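Local coordinates for protein anthranilate-CoA ligase (Stigmatella aurantiaca, PDB 4WV3) that is a ligase of the AMP-binding enzyme family (ANL clan), combining a large AMP-binding region with a smaller C-terminal domain, at residues Ser164-Asn173 against Gly184-Tyr192; Cys319-Ile327 against Val366-Tyr377. All coordinates share one frame; numbering follows the deposited sequence.

Contact 1. Residues Ser164-Asn173 against Gly184-Tyr192; sequences SHREDICSLN and GIPHAHKDY
Ser164 and Cys170 hold the imidazole of His189 between them, an instructive case of a hairpin being closed beyond its paired strands. Ser164 OG sits over one face of the ring, offset toward the rim, while OG is hydrogen-bonded to Tyr10 O. The type I turn from His165 to Asp168 then presents carbonyls to a second type I turn, Ala188 to Asp191. Lys190 N donates to Arg166 O (3.0 Å) and His189 N to Asp168 O (3.1 Å). The methyl of Ala188 rests on the carbonyls of Glu167 and Asp168.

Ile169 lies alongside Pro186, CG2 to CB 3.7 Å, and its carbonyl reaches His189 NE2 through a water; His189 ND1 is hydrogen-bonded with Ala12 N, so the two ring nitrogens have different partners. Cys170 covers the other face of His189, with CB 3.4 Å from the ring centroid. A chi1 of 68° swings SG between the backbone N and the carbonyl carbon, where it meets Tyr192 CE2 at 3.5 Å, oblique to that ring. Here the register slips: Cys170 N, and more weakly Ser171 N, share His187 O, a classic beta bulge. Ser171 OG bonds Tyr192 OH at 2.6 Å near the ring plane, and a second water joins it to Ile185 O. Leu172 lays CD1 against the backbone of Ile185, and Asn173 exchanges backbone bonds with Ile185 in both directions.

His187, the partner of Ser171, donates from ND1 to Asp191 OD2, which Ala188 N meets from the opposite face; with NE2 bonded to Thr320 O, the imidazole is probably fixed in rotation. The whole is an antiparallel beta hairpin, strands 169-175 and 183-188, flanking the glycine-rich, Ser/Thr-rich signature loop of AMP-binding enzymes.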
loop_
_atom_site.group_PDB
_atom_site.type_symbol
_atom_site.label_atom_id
_atom_site.label_comp_id
_atom_site.label_asym_id
_atom_site.label_seq_id
_atom_site.Cartn_x
_atom_site.Cartn_y
_atom_site.Cartn_z
ATOM N N SER A 164 -14.002 1.177 -23.608
ATOM C CA SER A 164 -13.906 0.153 -22.578
ATOM C C SER A 164 -15.157 0.096 -21.712
ATOM O O SER A 164 -15.700 1.128 -21.313
ATOM C CB SER A 164 -12.677 0.397 -21.697
ATOM O OG SER A 164 -12.767 1.646 -21.032
ATOM N N HIS A 165 -15.614 -1.120 -21.432
ATOM C CA HIS A 165 -16.690 -1.329 -20.477
ATOM C C HIS A 165 -16.149 -0.924 -19.115
ATOM O O HIS A 165 -14.948 -1.040 -18.866
ATOM C CB HIS A 165 -17.098 -2.802 -20.469
ATOM C CG HIS A 165 -18.426 -3.063 -19.827
ATOM N ND1 HIS A 165 -18.610 -3.057 -18.462
ATOM C CD2 HIS A 165 -19.633 -3.357 -20.369
ATOM C CE1 HIS A 165 -19.875 -3.326 -18.189
ATOM N NE2 HIS A 165 -20.516 -3.512 -19.328
ATOM N N ARG A 166 -17.018 -0.444 -18.232
ATOM C CA ARG A 166 -16.567 -0.022 -16.910
ATOM C C ARG A 166 -16.079 -1.209 -16.081
ATOM O O ARG A 166 -15.400 -1.034 -15.070
ATOM C CB ARG A 166 -17.661 0.749 -16.166
ATOM C CG ARG A 166 -18.868 -0.078 -15.764
ATOM C CD ARG A 166 -19.752 0.704 -14.802
ATOM N NE ARG A 166 -20.916 -0.062 -14.364
ATOM C CZ ARG A 166 -22.172 0.244 -14.673
ATOM N NH1 ARG A 166 -22.436 1.310 -15.418
ATOM N NH2 ARG A 166 -23.168 -0.511 -14.228
ATOM N N GLU A 167 -16.418 -2.415 -16.523
ATOM C CA GLU A 167 -16.009 -3.631 -15.831
ATOM C C GLU A 167 -14.776 -4.269 -16.467
ATOM O O GLU A 167 -14.268 -5.276 -15.972
ATOM C CB GLU A 167 -17.162 -4.631 -15.786
ATOM C CG GLU A 167 -18.409 -4.091 -15.108
ATOM C CD GLU A 167 -19.539 -5.098 -15.078
ATOM O OE1 GLU A 167 -19.286 -6.288 -15.360
ATOM O OE2 GLU A 167 -20.682 -4.695 -14.773
ATOM N N ASP A 168 -14.298 -3.685 -17.562
ATOM C CA ASP A 168 -13.085 -4.170 -18.215
ATOM C C ASP A 168 -11.857 -3.883 -17.362
ATOM O O ASP A 168 -11.781 -2.850 -16.699
ATOM C CB ASP A 168 -12.916 -3.535 -19.596
ATOM C CG ASP A 168 -13.772 -4.201 -20.655
ATOM O OD1 ASP A 168 -14.035 -5.417 -20.534
ATOM O OD2 ASP A 168 -14.174 -3.509 -21.614
ATOM N N ILE A 169 -10.895 -4.800 -17.389
ATOM C CA ILE A 169 -9.666 -4.656 -16.620
ATOM C C ILE A 169 -8.787 -3.545 -17.189
ATOM O O ILE A 169 -8.579 -3.470 -18.400
ATOM C CB ILE A 169 -8.863 -5.973 -16.601
ATOM C CG1 ILE A 169 -9.749 -7.132 -16.137
ATOM C CG2 ILE A 169 -7.632 -5.843 -15.715
ATOM C CD1 ILE A 169 -10.325 -6.946 -14.751
ATOM N N CYS A 170 -8.274 -2.684 -16.314
ATOM C CA CYS A 170 -7.390 -1.603 -16.742
ATOM C C CYS A 170 -6.041 -1.640 -16.028
ATOM O O CYS A 170 -5.106 -0.941 -16.421
ATOM C CB CYS A 170 -8.054 -0.239 -16.539
ATOM S SG CYS A 170 -8.308 0.239 -14.816
ATOM N N SER A 171 -5.938 -2.453 -14.982
ATOM C CA SER A 171 -4.684 -2.570 -14.244
ATOM C C SER A 171 -4.486 -3.948 -13.621
ATOM O O SER A 171 -5.446 -4.676 -13.370
ATOM C CB SER A 171 -4.584 -1.488 -13.165
ATOM O OG SER A 171 -5.557 -1.678 -12.153
ATOM N N LEU A 172 -3.226 -4.293 -13.375
ATOM C CA LEU A 172 -2.873 -5.563 -12.756
ATOM C C LEU A 172 -1.754 -5.355 -11.741
ATOM O O LEU A 172 -0.624 -5.025 -12.105
ATOM C CB LEU A 172 -2.442 -6.572 -13.823
ATOM C CG LEU A 172 -1.973 -7.942 -13.330
ATOM C CD1 LEU A 172 -3.063 -8.622 -12.520
ATOM C CD2 LEU A 172 -1.553 -8.814 -14.504
ATOM N N ASN A 173 -2.075 -5.542 -10.466
ATOM C CA ASN A 173 -1.099 -5.358 -9.397
ATOM C C ASN A 173 -0.678 -6.674 -8.758
ATOM O O ASN A 173 -1.518 -7.451 -8.302
ATOM C CB ASN A 173 -1.644 -4.408 -8.328
ATOM C CG ASN A 173 -1.754 -2.982 -8.822
ATOM O OD1 ASN A 173 -0.814 -2.197 -8.696
ATOM N ND2 ASN A 173 -2.904 -2.640 -9.391
ATOM N N GLY A 184 -1.497 -12.028 -8.937
ATOM C CA GLY A 184 -1.920 -10.943 -9.802
ATOM C C GLY A 184 -3.335 -10.504 -9.478
ATOM O O GLY A 184 -4.259 -11.317 -9.468
ATOM N N ILE A 185 -3.506 -9.215 -9.209
ATOM C CA ILE A 185 -4.815 -8.674 -8.861
ATOM C C ILE A 185 -5.286 -7.652 -9.892
ATOM O O ILE A 185 -4.773 -6.534 -9.946
ATOM C CB ILE A 185 -4.802 -8.041 -7.458
ATOM C CG1 ILE A 185 -4.438 -9.097 -6.413
ATOM C CG2 ILE A 185 -6.151 -7.406 -7.142
ATOM C CD1 ILE A 185 -4.304 -8.559 -5.012
ATOM N N PRO A 186 -6.258 -8.046 -10.727
ATOM C CA PRO A 186 -6.821 -7.175 -11.762
ATOM C C PRO A 186 -7.969 -6.312 -11.241
ATOM O O PRO A 186 -8.837 -6.804 -10.518
ATOM C CB PRO A 186 -7.340 -8.172 -12.801
ATOM C CG PRO A 186 -7.716 -9.369 -11.998
ATOM C CD PRO A 186 -6.764 -9.427 -10.829
ATOM N N HIS A 187 -7.963 -5.034 -11.606
ATOM C CA HIS A 187 -9.052 -4.129 -11.251
ATOM C C HIS A 187 -9.656 -3.484 -12.493
ATOM O O HIS A 187 -8.961 -3.229 -13.476
ATOM C CB HIS A 187 -8.581 -3.052 -10.270
ATOM C CG HIS A 187 -8.597 -3.490 -8.840
ATOM N ND1 HIS A 187 -9.764 -3.642 -8.121
ATOM C CD2 HIS A 187 -7.590 -3.804 -7.991
ATOM C CE1 HIS A 187 -9.475 -4.034 -6.894
ATOM N NE2 HIS A 187 -8.162 -4.140 -6.788
ATOM N N ALA A 188 -10.957 -3.226 -12.437
ATOM C CA ALA A 188 -11.671 -2.641 -13.563
ATOM C C ALA A 188 -11.618 -1.119 -13.521
ATOM O O ALA A 188 -11.233 -0.531 -12.510
ATOM C CB ALA A 188 -13.111 -3.125 -13.583
ATOM N N HIS A 189 -12.007 -0.490 -14.627
ATOM C CA HIS A 189 -12.042 0.965 -14.722
ATOM C C HIS A 189 -12.918 1.576 -13.632
ATOM O O HIS A 189 -12.589 2.624 -13.081
ATOM C CB HIS A 189 -12.554 1.405 -16.096
ATOM C CG HIS A 189 -11.636 1.062 -17.229
ATOM N ND1 HIS A 189 -10.723 1.957 -17.743
ATOM C CD2 HIS A 189 -11.494 -0.075 -17.950
ATOM C CE1 HIS A 189 -10.058 1.386 -18.732
ATOM N NE2 HIS A 189 -10.506 0.152 -18.877
ATOM N N LYS A 190 -14.024 0.906 -13.323
ATOM C CA LYS A 190 -14.997 1.412 -12.357
ATOM C C LYS A 190 -14.423 1.563 -10.951
ATOM O O LYS A 190 -14.868 2.413 -10.183
ATOM C CB LYS A 190 -16.233 0.507 -12.314
ATOM C CG LYS A 190 -15.955 -0.914 -11.850
ATOM C CD LYS A 190 -17.246 -1.682 -11.615
ATOM C CE LYS A 190 -16.967 -3.134 -11.254
ATOM N NZ LYS A 190 -16.115 -3.261 -10.038
ATOM N N ASP A 191 -13.434 0.741 -10.621
ATOM C CA ASP A 191 -12.883 0.706 -9.270
ATOM C C ASP A 191 -12.183 2.005 -8.882
ATOM O O ASP A 191 -12.118 2.356 -7.704
ATOM C CB ASP A 191 -11.922 -0.474 -9.122
ATOM C CG ASP A 191 -12.600 -1.806 -9.358
ATOM O OD1 ASP A 191 -13.817 -1.906 -9.094
ATOM O OD2 ASP A 191 -11.920 -2.752 -9.808
ATOM N N TYR A 192 -11.669 2.719 -9.876
ATOM C CA TYR A 192 -10.900 3.935 -9.619
ATOM C C TYR A 192 -11.731 5.139 -9.150
ATOM O O TYR A 192 -11.415 5.732 -8.118
ATOM C CB TYR A 192 -10.001 4.279 -10.816
ATOM C CG TYR A 192 -8.815 3.352 -10.947
ATOM C CD1 TYR A 192 -7.543 3.770 -10.579
ATOM C CD2 TYR A 192 -8.969 2.054 -11.416
ATOM C CE1 TYR A 192 -6.456 2.928 -10.687
ATOM C CE2 TYR A 192 -7.887 1.202 -11.525
ATOM C CZ TYR A 192 -6.632 1.645 -11.159
ATOM O OH TYR A 192 -5.549 0.807 -11.264
HETATM O O HOH W 1 -9.356 -1.726 -20.740
HETATM O O HOH W 2 -4.976 -3.771 -9.951
#

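Contact 2. Residues Cys319-Ile327 against Val366-Tyr377; sequences CTENFHIFI and VLLRSETAALSY. With 3UK (5'-O-[(S)-[(2-aminobenzoyl)oxy](hydroxy)phosphoryl]adenosine), chain C.
Asn322 and Phe326 pack against Leu368, joining the segment that carries the Thr-Glu pair of the family's A5 motif to strand 364-369 and the loop after it. The close-packed part is organised round Leu368 CD2. With CG anti to the backbone N (chi1 169°), this methyl lies over one face of the Phe326 ring, 3.8 Å from its centroid, and also touches Asn322 CG at 3.5 Å; the leucine and asparagine side chains cross at about a right angle.

The buried amide of Asn322 is held at both ends. OD1 accepts from Ser370 OG (2.6 Å), lying in the carbonyl plane, and from Thr372 OG1 (2.6 Å), well above it, while ND2 donates to His324 O. Such a double grip should fix the rotation of the amide. Ser370 OG also accepts from Thr372 N in an ST turn, so the loop is shaped to deliver both hydroxyls, and Tyr346 is a further partner of Thr372 OG1.

The looser side lies round Glu321 and Ala373, both partly exposed. Ala373 and Ala374 follow the backbone of Glu321, with Ala374 N bonded to Glu321 O at 2.8 Å. Glu321, bent at chi2 (83°), brings its carboxylate to the edge of the buried Tyr377 ring with the two planes 81° apart; Tyr377 OH donates to the anti side of OE2 at 2.8 Å.

Away from Val366-Tyr377, the same 319-327 segment lines the 3UK pocket: C29 of the aminobenzoyl ring of 3UK lies over one face of His324, and Thr320 OG1 donates to 3UK O05 at 2.6 Å.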
loop_
_atom_site.group_PDB
_atom_site.type_symbol
_atom_site.label_atom_id
_atom_site.label_comp_id
_atom_site.label_asym_id
_atom_site.label_seq_id
_atom_site.Cartn_x
_atom_site.Cartn_y
_atom_site.Cartn_z
ATOM N N CYS A 319 -6.797 -3.206 1.132
ATOM C CA CYS A 319 -6.064 -4.301 0.517
ATOM C C CYS A 319 -6.085 -4.130 -0.993
ATOM O O CYS A 319 -6.928 -3.412 -1.531
ATOM C CB CYS A 319 -6.651 -5.656 0.922
ATOM S SG CYS A 319 -8.345 -5.951 0.371
ATOM N N THR A 320 -5.151 -4.784 -1.672
ATOM C CA THR A 320 -5.033 -4.650 -3.117
ATOM C C THR A 320 -6.235 -5.278 -3.823
ATOM O O THR A 320 -6.632 -4.838 -4.902
ATOM C CB THR A 320 -3.716 -5.266 -3.628
ATOM O OG1 THR A 320 -2.623 -4.758 -2.854
ATOM C CG2 THR A 320 -3.491 -4.925 -5.095
ATOM N N GLU A 321 -6.823 -6.292 -3.196
ATOM C CA GLU A 321 -8.015 -6.941 -3.739
ATOM C C GLU A 321 -9.201 -5.980 -3.792
ATOM O O GLU A 321 -10.074 -6.107 -4.650
ATOM C CB GLU A 321 -8.382 -8.182 -2.920
ATOM C CG GLU A 321 -7.412 -9.350 -3.059
ATOM C CD GLU A 321 -6.200 -9.230 -2.153
ATOM O OE1 GLU A 321 -6.044 -8.182 -1.490
ATOM O OE2 GLU A 321 -5.403 -10.191 -2.101
ATOM N N ASN A 322 -9.227 -5.023 -2.869
ATOM C CA ASN A 322 -10.284 -4.018 -2.822
ATOM C C ASN A 322 -9.791 -2.687 -3.378
ATOM O O ASN A 322 -10.531 -1.704 -3.423
ATOM C CB ASN A 322 -10.775 -3.831 -1.386
ATOM C CG ASN A 322 -12.038 -2.995 -1.305
ATOM O OD1 ASN A 322 -13.000 -3.235 -2.033
ATOM N ND2 ASN A 322 -12.032 -1.995 -0.431
ATOM N N PHE A 323 -8.528 -2.654 -3.789
ATOM C CA PHE A 323 -7.931 -1.432 -4.315
ATOM C C PHE A 323 -7.486 -0.506 -3.187
ATOM O O PHE A 323 -6.313 -0.142 -3.098
ATOM C CB PHE A 323 -8.916 -0.707 -5.234
ATOM C CG PHE A 323 -8.272 0.316 -6.127
ATOM C CD1 PHE A 323 -7.585 -0.074 -7.264
ATOM C CD2 PHE A 323 -8.354 1.665 -5.828
ATOM C CE1 PHE A 323 -6.992 0.864 -8.087
ATOM C CE2 PHE A 323 -7.762 2.608 -6.646
ATOM C CZ PHE A 323 -7.080 2.207 -7.779
ATOM N N HIS A 324 -8.427 -0.127 -2.327
ATOM C CA HIS A 324 -8.124 0.760 -1.205
ATOM C C HIS A 324 -8.920 0.505 0.077
ATOM O O HIS A 324 -9.536 -0.547 0.245
ATOM C CB HIS A 324 -8.281 2.213 -1.657
ATOM C CG HIS A 324 -7.234 3.129 -1.103
ATOM N ND1 HIS A 324 -7.433 3.895 0.025
ATOM C CD2 HIS A 324 -5.972 3.394 -1.519
ATOM C CE1 HIS A 324 -6.342 4.595 0.279
ATOM N NE2 HIS A 324 -5.441 4.310 -0.643
ATOM N N ILE A 325 -8.896 1.490 0.970
ATOM C CA ILE A 325 -9.410 1.353 2.332
ATOM C C ILE A 325 -10.911 1.069 2.419
ATOM O O ILE A 325 -11.715 1.707 1.740
ATOM C CB ILE A 325 -9.063 2.605 3.172
ATOM C CG1 ILE A 325 -7.544 2.785 3.244
ATOM C CG2 ILE A 325 -9.652 2.505 4.567
ATOM C CD1 ILE A 325 -7.100 3.927 4.130
ATOM N N PHE A 326 -11.277 0.103 3.261
ATOM C CA PHE A 326 -12.679 -0.259 3.468
ATOM C C PHE A 326 -13.141 -0.052 4.915
ATOM O O PHE A 326 -14.340 -0.028 5.193
ATOM C CB PHE A 326 -12.954 -1.693 3.000
ATOM C CG PHE A 326 -11.987 -2.712 3.539
ATOM C CD1 PHE A 326 -12.296 -3.449 4.670
ATOM C CD2 PHE A 326 -10.776 -2.942 2.906
ATOM C CE1 PHE A 326 -11.411 -4.386 5.167
ATOM C CE2 PHE A 326 -9.885 -3.878 3.398
ATOM C CZ PHE A 326 -10.204 -4.602 4.530
ATOM N N ILE A 327 -12.184 0.083 5.831
ATOM C CA ILE A 327 -12.473 0.480 7.208
ATOM C C ILE A 327 -11.498 1.577 7.603
ATOM O O ILE A 327 -10.287 1.365 7.581
ATOM C CB ILE A 327 -12.292 -0.678 8.207
ATOM C CG1 ILE A 327 -12.941 -1.962 7.693
ATOM C CG2 ILE A 327 -12.849 -0.296 9.572
ATOM C CD1 ILE A 327 -12.640 -3.173 8.552
ATOM N N VAL A 366 -12.509 -11.441 8.764
ATOM C CA VAL A 366 -13.093 -10.301 8.066
ATOM C C VAL A 366 -13.636 -10.665 6.689
ATOM O O VAL A 366 -12.903 -11.146 5.827
ATOM C CB VAL A 366 -12.075 -9.158 7.909
ATOM C CG1 VAL A 366 -12.641 -8.060 7.021
ATOM C CG2 VAL A 366 -11.698 -8.606 9.265
ATOM N N LEU A 367 -14.929 -10.431 6.494
ATOM C CA LEU A 367 -15.546 -10.570 5.181
ATOM C C LEU A 367 -16.014 -9.208 4.683
ATOM O O LEU A 367 -16.801 -8.528 5.342
ATOM C CB LEU A 367 -16.709 -11.562 5.224
ATOM C CG LEU A 367 -16.319 -13.041 5.262
ATOM C CD1 LEU A 367 -17.552 -13.926 5.351
ATOM C CD2 LEU A 367 -15.487 -13.400 4.040
ATOM N N LEU A 368 -15.516 -8.813 3.517
ATOM C CA LEU A 368 -15.810 -7.499 2.961
ATOM C C LEU A 368 -16.761 -7.578 1.772
ATOM O O LEU A 368 -16.575 -8.390 0.866
ATOM C CB LEU A 368 -14.512 -6.802 2.546
ATOM C CG LEU A 368 -14.648 -5.524 1.715
ATOM C CD1 LEU A 368 -15.379 -4.441 2.496
ATOM C CD2 LEU A 368 -13.279 -5.040 1.261
ATOM N N ARG A 369 -17.781 -6.727 1.788
ATOM C CA ARG A 369 -18.715 -6.623 0.675
ATOM C C ARG A 369 -18.471 -5.306 -0.053
ATOM O O ARG A 369 -18.676 -4.231 0.509
ATOM C CB ARG A 369 -20.152 -6.702 1.185
ATOM C CG ARG A 369 -21.211 -6.746 0.100
ATOM C CD ARG A 369 -22.567 -7.061 0.704
ATOM N NE ARG A 369 -23.611 -7.187 -0.307
ATOM C CZ ARG A 369 -24.839 -7.632 -0.058
ATOM N NH1 ARG A 369 -25.173 -8.001 1.171
ATOM N NH2 ARG A 369 -25.728 -7.714 -1.037
ATOM N N SER A 370 -18.028 -5.396 -1.302
ATOM C CA SER A 370 -17.574 -4.219 -2.034
ATOM C C SER A 370 -17.865 -4.289 -3.529
ATOM O O SER A 370 -17.895 -5.370 -4.117
ATOM C CB SER A 370 -16.071 -4.032 -1.822
ATOM O OG SER A 370 -15.516 -3.179 -2.808
ATOM N N GLU A 371 -18.071 -3.127 -4.140
ATOM C CA GLU A 371 -18.212 -3.042 -5.587
ATOM C C GLU A 371 -16.878 -2.683 -6.233
ATOM O O GLU A 371 -16.776 -2.579 -7.454
ATOM C CB GLU A 371 -19.279 -2.017 -5.973
ATOM C CG GLU A 371 -20.700 -2.468 -5.691
ATOM C CD GLU A 371 -21.737 -1.506 -6.236
ATOM O OE1 GLU A 371 -21.453 -0.291 -6.302
ATOM O OE2 GLU A 371 -22.838 -1.968 -6.603
ATOM N N THR A 372 -15.859 -2.498 -5.401
ATOM C CA THR A 372 -14.528 -2.154 -5.886
ATOM C C THR A 372 -13.586 -3.350 -5.785
ATOM O O THR A 372 -12.425 -3.277 -6.189
ATOM C CB THR A 372 -13.934 -0.972 -5.101
ATOM O OG1 THR A 372 -13.664 -1.374 -3.753
ATOM C CG2 THR A 372 -14.905 0.194 -5.092
ATOM N N ALA A 373 -14.097 -4.449 -5.240
ATOM C CA ALA A 373 -13.308 -5.661 -5.079
ATOM C C ALA A 373 -13.094 -6.353 -6.419
ATOM O O ALA A 373 -13.960 -6.313 -7.292
ATOM C CB ALA A 373 -13.984 -6.606 -4.097
ATOM N N ALA A 374 -11.934 -6.983 -6.578
ATOM C CA ALA A 374 -11.634 -7.726 -7.793
ATOM C C ALA A 374 -12.553 -8.937 -7.913
ATOM O O ALA A 374 -13.125 -9.394 -6.923
ATOM C CB ALA A 374 -10.176 -8.155 -7.809
ATOM N N LEU A 375 -12.696 -9.451 -9.129
ATOM C CA LEU A 375 -13.576 -10.584 -9.378
ATOM C C LEU A 375 -12.861 -11.901 -9.086
ATOM O O LEU A 375 -13.470 -12.859 -8.607
ATOM C CB LEU A 375 -14.085 -10.549 -10.818
ATOM C CG LEU A 375 -15.583 -10.792 -11.009
ATOM C CD1 LEU A 375 -16.378 -10.125 -9.898
ATOM C CD2 LEU A 375 -16.026 -10.270 -12.365
ATOM N N SER A 376 -11.564 -11.930 -9.375
ATOM C CA SER A 376 -10.717 -13.082 -9.090
ATOM C C SER A 376 -9.257 -12.682 -9.257
ATOM O O SER A 376 -8.960 -11.591 -9.742
ATOM C CB SER A 376 -11.045 -14.247 -10.026
ATOM O OG SER A 376 -10.729 -13.929 -11.371
ATOM N N TYR A 377 -8.347 -13.563 -8.850
ATOM C CA TYR A 377 -6.924 -13.333 -9.067
ATOM C C TYR A 377 -6.567 -13.624 -10.516
ATOM O O TYR A 377 -7.373 -14.179 -11.264
ATOM C CB TYR A 377 -6.074 -14.219 -8.151
ATOM C CG TYR A 377 -6.126 -13.845 -6.690
ATOM C CD1 TYR A 377 -5.561 -12.659 -6.237
ATOM C CD2 TYR A 377 -6.722 -14.684 -5.759
ATOM C CE1 TYR A 377 -5.602 -12.314 -4.900
ATOM C CE2 TYR A 377 -6.767 -14.348 -4.419
ATOM C CZ TYR A 377 -6.204 -13.162 -3.995
ATOM O OH TYR A 377 -6.247 -12.825 -2.661
HETATM C C10 3UK C . -2.991 -5.291 6.184
HETATM C C15 3UK C . -3.684 -3.396 7.647
HETATM C C17 3UK C . -4.166 -3.132 9.942
HETATM C C21 3UK C . -4.208 -6.171 6.249
HETATM C C26 3UK C . -3.444 -1.414 1.453
HETATM C C28 3UK C . -4.383 0.622 2.350
HETATM O O01 3UK C . -1.711 -2.817 2.380
HETATM C C02 3UK C . -2.663 -2.768 1.634
HETATM O O03 3UK C . -2.851 -3.784 0.657
HETATM P P04 3UK C . -1.994 -5.124 0.688
HETATM O O05 3UK C . -2.406 -6.008 -0.531
HETATM O O06 3UK C . -2.249 -5.973 2.026
HETATM C C07 3UK C . -3.482 -5.814 2.745
HETATM C C08 3UK C . -3.283 -6.336 4.139
HETATM O O09 3UK C . -2.435 -5.432 4.883
HETATM N N11 3UK C . -3.342 -3.927 6.417
HETATM C C12 3UK C . -3.385 -2.940 5.473
HETATM N N13 3UK C . -3.754 -1.780 6.086
HETATM C C14 3UK C . -3.946 -2.036 7.434
HETATM N N16 3UK C . -3.799 -3.917 8.896
HETATM N N18 3UK C . -4.427 -1.839 9.807
HETATM C C19 3UK C . -4.335 -1.248 8.605
HETATM N N20 3UK C . -4.615 0.138 8.469
HETATM O O22 3UK C . -3.873 -7.403 6.860
HETATM C C23 3UK C . -4.569 -6.387 4.857
HETATM O O24 3UK C . -5.178 -7.685 4.701
HETATM O O25 3UK C . -0.518 -4.787 0.560
HETATM C C27 3UK C . -3.675 -0.592 2.529
HETATM C C29 3UK C . -4.861 0.994 1.048
HETATM C C30 3UK C . -4.633 0.171 -0.028
HETATM C C31 3UK C . -3.923 -1.041 0.149
HETATM N N32 3UK C . -3.679 -1.918 -0.996
#

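The two contacts come in series along the chain, contact 1 closing before contact 2 opens, and their centres lie about 13 Å apart on the same side of the chain's centre. They belong to different sheets: contact 1 is a two-stranded hairpin, whereas contact 2 links strand 325-328 of the mixed sheet to strand 364-369 of an antiparallel one. Probable hydrogen bonds from His187 NE2 to Thr320 O and from Lys190 NZ to Glu371 O join them, and Tyr192 packs edge-to-face on Phe323. Helix 191-204, which begins in contact 1, also covers Phe323 and Thr372. The hairpin thereby backs a segment lining the 3UK pocket.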